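Local coordinates for O-methyltransferase family 3 (Niastella koreensis, PDB 7CVW), which transfers the methyl group of S-adenosyl-L-methionine to a hydroxyl of catechol-like substrates in a magnesium-dependent reaction without regiospecificity, at residues N60-G65 and R84-E89; F133-I138 and L161-N166; I39-N44 and A68-I73. All coordinates share one frame; numbering follows the deposited sequence.

How the interactions relate
All three contacts are buried. Interactions 1 and 2 pair parallel strands in one mixed sheet of the Rossmann-like methyltransferase fold, and they are themselves joined because strands 60-64 and 133-138 are neighbours in it. Both rest on regular backbone hydrogen bonds with mostly apolar side chains on both faces, interaction 1 adding a buried carboxylate-hydroxyl pair; at their C-terminal ends interaction 1 meets the cofactor product and interaction 2 the magnesium ion. Interaction 3 is smaller, lies beside the ligand off the C-terminal ends of these strands, and has no direct hydrogen bonds between its segments: S-adenosyl-L-homocysteine bridges loop 39-44 and the start of helix 70-76. Glu63 of interaction 1 reaches Ser71 and Thr72, while Phe137 of interaction 2 touches Val41 and Ser71.

Interaction 1 (N60-G65 and R84-E89). With SAH (S-adenosyl-L-homocysteine), chain E.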
loop_
_atom_site.group_PDB
_atom_site.type_symbol
_atom_site.label_atom_id
_atom_site.label_comp_id
_atom_site.label_asym_id
_atom_site.label_seq_id
_atom_site.Cartn_x
_atom_site.Cartn_y
_atom_site.Cartn_z
ATOM N N ASN A 60 12.572 8.533 -11.697
ATOM C CA ASN A 60 12.024 9.890 -11.923
ATOM C C ASN A 60 10.721 10.009 -11.141
ATOM O O ASN A 60 9.768 9.283 -11.433
ATOM C CB ASN A 60 11.844 10.180 -13.410
ATOM C CG ASN A 60 13.181 10.389 -14.090
ATOM O OD1 ASN A 60 13.882 11.360 -13.806
ATOM N ND2 ASN A 60 13.574 9.458 -14.947
ATOM N N ILE A 61 10.699 10.900 -10.164
ATOM C CA ILE A 61 9.522 11.065 -9.274
ATOM C C ILE A 61 9.055 12.511 -9.362
ATOM O O ILE A 61 9.921 13.428 -9.439
ATOM C CB ILE A 61 9.830 10.636 -7.831
ATOM C CG1 ILE A 61 10.163 9.138 -7.747
ATOM C CG2 ILE A 61 8.657 10.983 -6.924
ATOM C CD1 ILE A 61 10.652 8.738 -6.401
ATOM N N LEU A 62 7.738 12.709 -9.396
ATOM C CA LEU A 62 7.116 14.056 -9.351
ATOM C C LEU A 62 6.301 14.151 -8.083
ATOM O O LEU A 62 5.493 13.253 -7.832
ATOM C CB LEU A 62 6.218 14.273 -10.571
ATOM C CG LEU A 62 5.407 15.567 -10.626
ATOM C CD1 LEU A 62 6.283 16.809 -10.649
ATOM C CD2 LEU A 62 4.543 15.553 -11.859
ATOM N N GLU A 63 6.456 15.245 -7.346
ATOM C CA GLU A 63 5.639 15.509 -6.141
ATOM C C GLU A 63 4.970 16.873 -6.268
ATOM O O GLU A 63 5.619 17.840 -6.708
ATOM C CB GLU A 63 6.517 15.478 -4.900
ATOM C CG GLU A 63 5.831 15.973 -3.644
ATOM C CD GLU A 63 6.732 15.835 -2.429
ATOM O OE1 GLU A 63 7.744 16.596 -2.358
ATOM O OE2 GLU A 63 6.452 14.960 -1.568
ATOM N N LEU A 64 3.697 16.946 -5.928
ATOM C CA LEU A 64 2.967 18.236 -5.841
ATOM C C LEU A 64 2.757 18.504 -4.362
ATOM O O LEU A 64 2.081 17.698 -3.714
ATOM C CB LEU A 64 1.612 18.134 -6.539
ATOM C CG LEU A 64 1.599 18.208 -8.055
ATOM C CD1 LEU A 64 2.602 17.302 -8.700
ATOM C CD2 LEU A 64 0.205 17.900 -8.585
ATOM N N GLY A 65 3.317 19.597 -3.876
ATOM C CA GLY A 65 3.156 19.988 -2.481
ATOM C C GLY A 65 4.346 19.532 -1.663
ATOM O O GLY A 65 4.360 18.388 -1.178
ATOM N N ARG A 84 16.041 11.377 -10.169
ATOM C CA ARG A 84 15.629 12.772 -9.937
ATOM C C ARG A 84 14.233 12.798 -9.335
ATOM O O ARG A 84 13.390 11.950 -9.694
ATOM C CB ARG A 84 15.656 13.560 -11.251
ATOM C CG ARG A 84 17.041 13.718 -11.866
ATOM C CD ARG A 84 17.957 14.604 -11.032
ATOM N NE ARG A 84 19.290 14.732 -11.615
ATOM C CZ ARG A 84 20.348 13.961 -11.345
ATOM N NH1 ARG A 84 20.281 12.968 -10.472
ATOM N NH2 ARG A 84 21.495 14.202 -11.960
ATOM N N LEU A 85 14.010 13.744 -8.440
ATOM C CA LEU A 85 12.658 14.063 -7.941
ATOM C C LEU A 85 12.410 15.554 -8.167
ATOM O O LEU A 85 13.206 16.398 -7.741
ATOM C CB LEU A 85 12.558 13.662 -6.471
ATOM C CG LEU A 85 11.157 13.712 -5.860
ATOM C CD1 LEU A 85 11.061 12.753 -4.690
ATOM C CD2 LEU A 85 10.794 15.115 -5.432
ATOM N N ILE A 86 11.333 15.866 -8.856
ATOM C CA ILE A 86 10.874 17.268 -9.049
ATOM C C ILE A 86 9.688 17.490 -8.107
ATOM O O ILE A 86 8.784 16.672 -8.099
ATOM C CB ILE A 86 10.495 17.499 -10.521
ATOM C CG1 ILE A 86 11.695 17.256 -11.444
ATOM C CG2 ILE A 86 9.925 18.890 -10.672
ATOM C CD1 ILE A 86 11.360 17.324 -12.922
ATOM N N THR A 87 9.738 18.514 -7.265
ATOM C CA THR A 87 8.631 18.791 -6.310
ATOM C C THR A 87 8.166 20.220 -6.532
ATOM O O THR A 87 9.034 21.106 -6.735
ATOM C CB THR A 87 9.075 18.449 -4.885
ATOM O OG1 THR A 87 7.963 18.601 -3.986
ATOM C CG2 THR A 87 10.247 19.283 -4.429
ATOM N N LEU A 88 6.857 20.435 -6.482
ATOM C CA LEU A 88 6.226 21.738 -6.796
ATOM C C LEU A 88 5.672 22.337 -5.509
ATOM O O LEU A 88 5.019 21.627 -4.732
ATOM C CB LEU A 88 5.117 21.549 -7.821
ATOM C CG LEU A 88 5.476 20.754 -9.070
ATOM C CD1 LEU A 88 4.359 20.809 -10.111
ATOM C CD2 LEU A 88 6.816 21.132 -9.646
ATOM N N GLU A 89 6.026 23.589 -5.232
ATOM C CA GLU A 89 5.605 24.269 -3.997
ATOM C C GLU A 89 5.277 25.722 -4.310
ATOM O O GLU A 89 6.179 26.455 -4.738
ATOM C CB GLU A 89 6.730 24.167 -2.966
ATOM C CG GLU A 89 6.442 24.971 -1.710
ATOM C CD GLU A 89 5.117 24.609 -1.045
ATOM O OE1 GLU A 89 4.873 23.402 -0.765
ATOM O OE2 GLU A 89 4.306 25.527 -0.819
HETATM N N SAH E . 3.850 16.378 0.922
HETATM C CA SAH E . 4.201 17.189 2.105
HETATM C CB SAH E . 2.989 18.000 2.587
HETATM C CG SAH E . 2.432 18.943 1.573
HETATM S SD SAH E . 1.318 20.071 2.506
HETATM C C SAH E . 4.674 16.211 3.182
HETATM O O SAH E . 5.676 16.455 3.752
HETATM O OXT SAH E . 3.970 15.279 3.374
HETATM C "C5'" SAH E . 0.568 20.990 1.125
HETATM C "C4'" SAH E . 1.564 21.900 0.460
HETATM O "O4'" SAH E . 0.975 22.308 -0.781
HETATM C "C3'" SAH E . 1.907 23.209 1.205
HETATM O "O3'" SAH E . 3.302 23.398 1.356
HETATM C "C2'" SAH E . 1.299 24.305 0.326
HETATM O "O2'" SAH E . 1.999 25.519 0.362
HETATM C "C1'" SAH E . 1.364 23.627 -1.029
HETATM N N9 SAH E . 0.493 24.191 -2.034
HETATM C C8 SAH E . -0.694 24.838 -1.850
HETATM N N7 SAH E . -1.222 25.264 -2.964
HETATM C C5 SAH E . -0.332 24.878 -3.944
HETATM C C6 SAH E . -0.324 25.024 -5.346
HETATM N N6 SAH E . -1.264 25.655 -6.019
HETATM N N1 SAH E . 0.720 24.528 -6.013
HETATM C C2 SAH E . 1.676 23.904 -5.325
HETATM N N3 SAH E . 1.783 23.724 -4.020
HETATM C C4 SAH E . 0.728 24.211 -3.376
#
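The carboxylate oxygen OE1 of Glu63 receives the hydroxyl OG1 of Thr87 at 2.6 Å, on the lone pair turned away from the other oxygen, and also bonds Thr72. Both side chains rise side by side on the same face of the sheet; in Thr87, OG1 stands anti to the backbone N (chi1 -175°), which carries it alongside the extended Glu63. The second oxygen, OE2, meets Ser71, so this buried carboxylate is held at both oxygens.

Beneath it the two strands run parallel, in the beta-alpha-beta unit whose crossover is helix 70-76. Ile61 and Glu63 each give their N-H and take one on O, and the series ends with Gly65 N to Leu88 O at 2.8 Å. On the Glu63 face Ile61 CG2 meets Leu85 CD1 at 3.7 Å; on the other, Leu64 and Leu88 touch by their CD1 methyls.

At the C-terminal ends the ligand enters. Glu89 takes the ribose O3' on OE1 and O2' on OE2, each at 2.6 Å, and Gly65 O accepts the ligand's amino N at 3.0 Å. Each Glu89 oxygen thus serves one ribose hydroxyl, while Glu63 OE2, 3.9 Å from the ligand N, may add a favourable charge near the amino group.

Interaction 2 (F133-I138 and L161-N166); sequences FDMIFI and LIVADN. With MG (magnesium ion), chain C.
Ile136 and Ile138 exchange backbone hydrogen bonds with Leu161, Val163 and Asp165, holding strands 135-138 and 161-165 parallel with their axes 14° apart. Val163 is bonded through both its N-H and its C=O: its N gives to Ile136 O at 2.8 Å, and its O accepts from Ile138 N, both bonds close to straight. The run opens with Leu161 N on Asp134 O and closes with Asp165 N on Ile138 O, the latter at 3.1 Å.

Apolar contacts occupy the two faces separately. On one face the extended Met135 places its CE beside Val163 CG2, and Phe137 turns its ring to Val163, CD1 lying 3.8 Å from CG1. CG of Phe137 is anti to the backbone N (chi1 -177°), which carries the ring over toward the neighbouring strand, where CE1 lies 3.9 Å from Asp165 CB; the ring and the carboxylate are inclined by 32°. Helix 43-55 packs against this face. On the opposite face Ile138 CD1 meets Ile162 CG2 at 3.8 Å and its CB approaches Ala164 CB, under helix 145-154.

Metal coordination takes over at Asp165 and Asn166. Asp165 OD2 and Asn166 OD1 each bind magnesium at 2.4 Å, two waters add to the shell, and Asp139, just past Ile138, completes the protein ligands. Asn166 is further held by Asp213 through ND2 and by Lys142 at OD1.

The metal ligands therefore emerge from the C-terminal side of neighbouring strands, as is usual in cation-dependent O-methyltransferases: the bond from Asp165 N to Ile138 O ties one metal-binding residue to the strand that leads into another, and would be expected to limit how far the two ligands can shift.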
loop_
_atom_site.group_PDB
_atom_site.type_symbol
_atom_site.label_atom_id
_atom_site.label_comp_id
_atom_site.label_asym_id
_atom_site.label_seq_id
_atom_site.Cartn_x
_atom_site.Cartn_y
_atom_site.Cartn_z
ATOM N N PHE A 133 7.215 10.109 -15.531
ATOM C CA PHE A 133 7.583 9.836 -14.131
ATOM C C PHE A 133 7.150 8.422 -13.776
ATOM O O PHE A 133 6.078 8.000 -14.216
ATOM C CB PHE A 133 6.969 10.873 -13.188
ATOM C CG PHE A 133 7.479 12.264 -13.468
ATOM C CD1 PHE A 133 8.662 12.691 -12.891
ATOM C CD2 PHE A 133 6.785 13.132 -14.302
ATOM C CE1 PHE A 133 9.172 13.956 -13.165
ATOM C CE2 PHE A 133 7.272 14.407 -14.539
ATOM C CZ PHE A 133 8.469 14.812 -13.980
ATOM N N ASP A 134 7.951 7.743 -12.971
ATOM C CA ASP A 134 7.664 6.359 -12.524
ATOM C C ASP A 134 6.642 6.411 -11.393
ATOM O O ASP A 134 5.860 5.452 -11.251
ATOM C CB ASP A 134 8.958 5.700 -12.066
ATOM C CG ASP A 134 9.994 5.651 -13.169
ATOM O OD1 ASP A 134 9.664 5.076 -14.211
ATOM O OD2 ASP A 134 11.077 6.270 -13.025
ATOM N N MET A 135 6.688 7.482 -10.589
ATOM C CA MET A 135 5.787 7.672 -9.430
ATOM C C MET A 135 5.461 9.157 -9.304
ATOM O O MET A 135 6.354 9.992 -9.529
ATOM C CB MET A 135 6.422 7.155 -8.146
ATOM C CG MET A 135 5.523 7.277 -6.949
ATOM S SD MET A 135 6.276 6.429 -5.552
ATOM C CE MET A 135 5.271 6.959 -4.171
ATOM N N ILE A 136 4.198 9.454 -9.001
ATOM C CA ILE A 136 3.703 10.848 -8.849
ATOM C C ILE A 136 2.943 10.906 -7.541
ATOM O O ILE A 136 2.039 10.053 -7.353
ATOM C CB ILE A 136 2.844 11.286 -10.052
ATOM C CG1 ILE A 136 3.624 11.110 -11.361
ATOM C CG2 ILE A 136 2.368 12.718 -9.871
ATOM C CD1 ILE A 136 2.872 11.457 -12.603
ATOM N N PHE A 137 3.304 11.844 -6.675
ATOM C CA PHE A 137 2.633 12.054 -5.373
ATOM C C PHE A 137 1.906 13.384 -5.432
ATOM O O PHE A 137 2.553 14.427 -5.494
ATOM C CB PHE A 137 3.629 11.952 -4.216
ATOM C CG PHE A 137 3.026 12.071 -2.838
ATOM C CD1 PHE A 137 1.914 11.315 -2.490
ATOM C CD2 PHE A 137 3.577 12.904 -1.867
ATOM C CE1 PHE A 137 1.366 11.417 -1.223
ATOM C CE2 PHE A 137 3.020 12.993 -0.601
ATOM C CZ PHE A 137 1.931 12.233 -0.275
ATOM N N ILE A 138 0.583 13.335 -5.439
ATOM C CA ILE A 138 -0.305 14.525 -5.440
ATOM C C ILE A 138 -0.662 14.867 -3.995
ATOM O O ILE A 138 -1.378 14.085 -3.339
ATOM C CB ILE A 138 -1.562 14.270 -6.266
ATOM C CG1 ILE A 138 -1.200 13.867 -7.695
ATOM C CG2 ILE A 138 -2.461 15.494 -6.212
ATOM C CD1 ILE A 138 -2.397 13.554 -8.553
ATOM N N LEU A 161 2.809 4.791 -11.078
ATOM C CA LEU A 161 2.002 4.802 -9.849
ATOM C C LEU A 161 1.715 6.251 -9.515
ATOM O O LEU A 161 2.687 7.028 -9.354
ATOM C CB LEU A 161 2.775 4.145 -8.711
ATOM C CG LEU A 161 2.112 4.235 -7.347
ATOM C CD1 LEU A 161 0.803 3.477 -7.319
ATOM C CD2 LEU A 161 3.070 3.727 -6.271
ATOM N N ILE A 162 0.430 6.580 -9.355
ATOM C CA ILE A 162 -0.018 7.914 -8.902
ATOM C C ILE A 162 -0.660 7.711 -7.541
ATOM O O ILE A 162 -1.544 6.853 -7.399
ATOM C CB ILE A 162 -0.984 8.583 -9.894
ATOM C CG1 ILE A 162 -0.372 8.656 -11.286
ATOM C CG2 ILE A 162 -1.363 9.965 -9.380
ATOM C CD1 ILE A 162 -1.350 8.963 -12.388
ATOM N N VAL A 163 -0.168 8.452 -6.558
ATOM C CA VAL A 163 -0.660 8.422 -5.160
ATOM C C VAL A 163 -1.213 9.803 -4.848
ATOM O O VAL A 163 -0.525 10.795 -5.169
ATOM C CB VAL A 163 0.474 8.064 -4.188
ATOM C CG1 VAL A 163 -0.021 8.050 -2.752
ATOM C CG2 VAL A 163 1.111 6.748 -4.557
ATOM N N ALA A 164 -2.395 9.881 -4.263
ATOM C CA ALA A 164 -3.003 11.166 -3.868
ATOM C C ALA A 164 -3.327 11.101 -2.383
ATOM O O ALA A 164 -4.065 10.184 -1.984
ATOM C CB ALA A 164 -4.247 11.469 -4.679
ATOM N N ASP A 165 -2.798 12.022 -1.583
ATOM C CA ASP A 165 -3.020 11.995 -0.119
ATOM C C ASP A 165 -4.309 12.739 0.247
ATOM O O ASP A 165 -4.727 13.648 -0.492
ATOM C CB ASP A 165 -1.819 12.588 0.624
ATOM C CG ASP A 165 -1.759 12.292 2.105
ATOM O OD1 ASP A 165 -2.324 11.261 2.507
ATOM O OD2 ASP A 165 -1.118 13.089 2.853
ATOM N N ASN A 166 -4.887 12.390 1.404
ATOM C CA ASN A 166 -5.959 13.201 2.053
ATOM C C ASN A 166 -7.264 13.127 1.252
ATOM O O ASN A 166 -7.912 14.165 1.020
ATOM C CB ASN A 166 -5.539 14.662 2.246
ATOM C CG ASN A 166 -4.187 14.804 2.924
ATOM O OD1 ASN A 166 -3.263 15.349 2.325
ATOM N ND2 ASN A 166 -4.058 14.308 4.146
HETATM MG MG MG C . -0.899 15.459 2.838
HETATM O O HOH W 1 1.079 15.331 4.163
HETATM O O HOH W 2 -1.218 17.932 2.664
#

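Interaction 3 (I39-N44 and A68-I73); sequences ISVSPN and AGYSTI. With SAH (S-adenosyl-L-homocysteine), chain E.
Tyr70 leaves helix 70-76 toward the loop at 39-44, and its side chain can be followed outward along that loop. CB lies 3.6 Å from Ser40 OG and also near the carboxylate oxygen O of S-adenosyl-L-homocysteine. CG stands anti to the backbone N (chi1 -174°), which lays the ring beside Val41 and Ser42. CD1 touches Val41 CG2, a methyl at the ring's edge and in its plane, and CE1 comes to 3.3 Å from Val41 O. At the tip, Tyr70 OH sits 3.3 Å from Pro43 CA, next to the pyrrolidine ring, and the hydroxyl finds its polar partner in Glu20.

The two segments exchange no hydrogen bonds of their own; the ligand's amino acid end bridges them instead. Val41 N gives to OXT at 2.9 Å and Ser71 N to the other oxygen, O, at 3.2 Å. Ser71 OG, placed between its own backbone N and carbonyl carbon (chi1 55°), accepts from the ligand's amino N at 2.9 Å and is itself bonded to Glu63. Val41 CG2 also rests on Ser71 CB.

The carboxylate is thus held by one main-chain N-H from each segment, and the N-H of Ser71 belongs to the first turn of a helix, whose dipole would be expected to favour a negative group there.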
loop_
_atom_site.group_PDB
_atom_site.type_symbol
_atom_site.label_atom_id
_atom_site.label_comp_id
_atom_site.label_asym_id
_atom_site.label_seq_id
_atom_site.Cartn_x
_atom_site.Cartn_y
_atom_site.Cartn_z
ATOM N N ILE A 39 1.607 19.391 8.884
ATOM C CA ILE A 39 0.762 18.516 8.024
ATOM C C ILE A 39 1.611 17.608 7.130
ATOM O O ILE A 39 1.069 17.119 6.127
ATOM C CB ILE A 39 -0.244 19.360 7.232
ATOM C CG1 ILE A 39 0.399 20.351 6.257
ATOM C CG2 ILE A 39 -1.195 20.053 8.209
ATOM C CD1 ILE A 39 -0.570 21.121 5.379
ATOM N N SER A 40 2.868 17.353 7.477
ATOM C CA SER A 40 3.692 16.347 6.755
ATOM C C SER A 40 3.018 14.991 6.827
ATOM O O SER A 40 2.286 14.723 7.796
ATOM C CB SER A 40 5.079 16.175 7.328
ATOM O OG SER A 40 5.792 17.406 7.427
ATOM N N VAL A 41 3.343 14.107 5.897
ATOM C CA VAL A 41 2.999 12.671 6.108
ATOM C C VAL A 41 3.619 12.199 7.437
ATOM O O VAL A 41 4.618 12.762 7.924
ATOM C CB VAL A 41 3.424 11.750 4.955
ATOM C CG1 VAL A 41 2.652 12.106 3.691
ATOM C CG2 VAL A 41 4.935 11.752 4.721
ATOM N N SER A 42 3.026 11.169 8.023
ATOM C CA SER A 42 3.566 10.560 9.262
ATOM C C SER A 42 4.820 9.771 8.915
ATOM O O SER A 42 5.053 9.434 7.746
ATOM C CB SER A 42 2.537 9.662 9.881
ATOM O OG SER A 42 2.337 8.510 9.061
ATOM N N PRO A 43 5.676 9.449 9.899
ATOM C CA PRO A 43 6.832 8.593 9.653
ATOM C C PRO A 43 6.473 7.287 8.927
ATOM O O PRO A 43 7.127 6.907 7.972
ATOM C CB PRO A 43 7.384 8.351 11.076
ATOM C CG PRO A 43 7.000 9.618 11.811
ATOM C CD PRO A 43 5.616 9.930 11.289
ATOM N N ASN A 44 5.400 6.619 9.366
ATOM C CA ASN A 44 5.071 5.303 8.772
ATOM C C ASN A 44 4.519 5.510 7.364
ATOM O O ASN A 44 4.699 4.617 6.529
ATOM C CB ASN A 44 4.107 4.511 9.641
ATOM C CG ASN A 44 4.713 4.030 10.947
ATOM O OD1 ASN A 44 5.908 3.730 10.996
ATOM N ND2 ASN A 44 3.868 3.957 11.961
ATOM N N ALA A 68 7.843 21.172 3.963
ATOM C CA ALA A 68 9.244 21.259 4.434
ATOM C C ALA A 68 10.099 20.145 3.805
ATOM O O ALA A 68 11.248 19.984 4.201
ATOM C CB ALA A 68 9.243 21.205 5.945
ATOM N N GLY A 69 9.548 19.366 2.879
ATOM C CA GLY A 69 10.307 18.323 2.176
ATOM C C GLY A 69 10.356 17.007 2.931
ATOM O O GLY A 69 11.210 16.184 2.580
ATOM N N TYR A 70 9.493 16.789 3.926
ATOM C CA TYR A 70 9.496 15.545 4.749
ATOM C C TYR A 70 9.178 14.351 3.837
ATOM O O TYR A 70 9.948 13.375 3.761
ATOM C CB TYR A 70 8.556 15.695 5.943
ATOM C CG TYR A 70 8.635 14.528 6.880
ATOM C CD1 TYR A 70 7.825 13.438 6.668
ATOM C CD2 TYR A 70 9.532 14.501 7.934
ATOM C CE1 TYR A 70 7.879 12.319 7.486
ATOM C CE2 TYR A 70 9.607 13.386 8.757
ATOM C CZ TYR A 70 8.781 12.303 8.532
ATOM O OH TYR A 70 8.888 11.183 9.292
ATOM N N SER A 71 8.052 14.394 3.123
ATOM C CA SER A 71 7.664 13.308 2.183
ATOM C C SER A 71 8.742 13.203 1.106
ATOM O O SER A 71 9.058 12.073 0.694
ATOM C CB SER A 71 6.310 13.500 1.572
ATOM O OG SER A 71 6.206 14.752 0.930
ATOM N N THR A 72 9.272 14.347 0.661
ATOM C CA THR A 72 10.295 14.441 -0.400
ATOM C C THR A 72 11.533 13.621 -0.018
ATOM O O THR A 72 12.064 12.857 -0.851
ATOM C CB THR A 72 10.651 15.911 -0.621
ATOM O OG1 THR A 72 9.442 16.680 -0.527
ATOM C CG2 THR A 72 11.361 16.065 -1.952
ATOM N N ILE A 73 12.002 13.781 1.208
ATOM C CA ILE A 73 13.220 13.053 1.666
ATOM C C ILE A 73 12.965 11.542 1.649
ATOM O O ILE A 73 13.830 10.793 1.189
ATOM C CB ILE A 73 13.643 13.551 3.057
ATOM C CG1 ILE A 73 14.164 14.987 2.948
ATOM C CG2 ILE A 73 14.662 12.621 3.694
ATOM C CD1 ILE A 73 14.237 15.741 4.256
HETATM N N SAH E . 3.850 16.378 0.922
HETATM C CA SAH E . 4.201 17.189 2.105
HETATM C CB SAH E . 2.989 18.000 2.587
HETATM C CG SAH E . 2.432 18.943 1.573
HETATM S SD SAH E . 1.318 20.071 2.506
HETATM C C SAH E . 4.674 16.211 3.182
HETATM O O SAH E . 5.676 16.455 3.752
HETATM O OXT SAH E . 3.970 15.279 3.374
HETATM C "C5'" SAH E . 0.568 20.990 1.125
HETATM C "C4'" SAH E . 1.564 21.900 0.460
HETATM O "O4'" SAH E . 0.975 22.308 -0.781
HETATM C "C3'" SAH E . 1.907 23.209 1.205
HETATM O "O3'" SAH E . 3.302 23.398 1.356
HETATM C "C2'" SAH E . 1.299 24.305 0.326
HETATM O "O2'" SAH E . 1.999 25.519 0.362
HETATM C "C1'" SAH E . 1.364 23.627 -1.029
HETATM N N9 SAH E . 0.493 24.191 -2.034
HETATM C C8 SAH E . -0.694 24.838 -1.850
HETATM N N7 SAH E . -1.222 25.264 -2.964
HETATM C C5 SAH E . -0.332 24.878 -3.944
HETATM C C6 SAH E . -0.324 25.024 -5.346
HETATM N N6 SAH E . -1.264 25.655 -6.019
HETATM N N1 SAH E . 0.720 24.528 -6.013
HETATM C C2 SAH E . 1.676 23.904 -5.325
HETATM N N3 SAH E . 1.783 23.724 -4.020
HETATM C C4 SAH E . 0.728 24.211 -3.376
#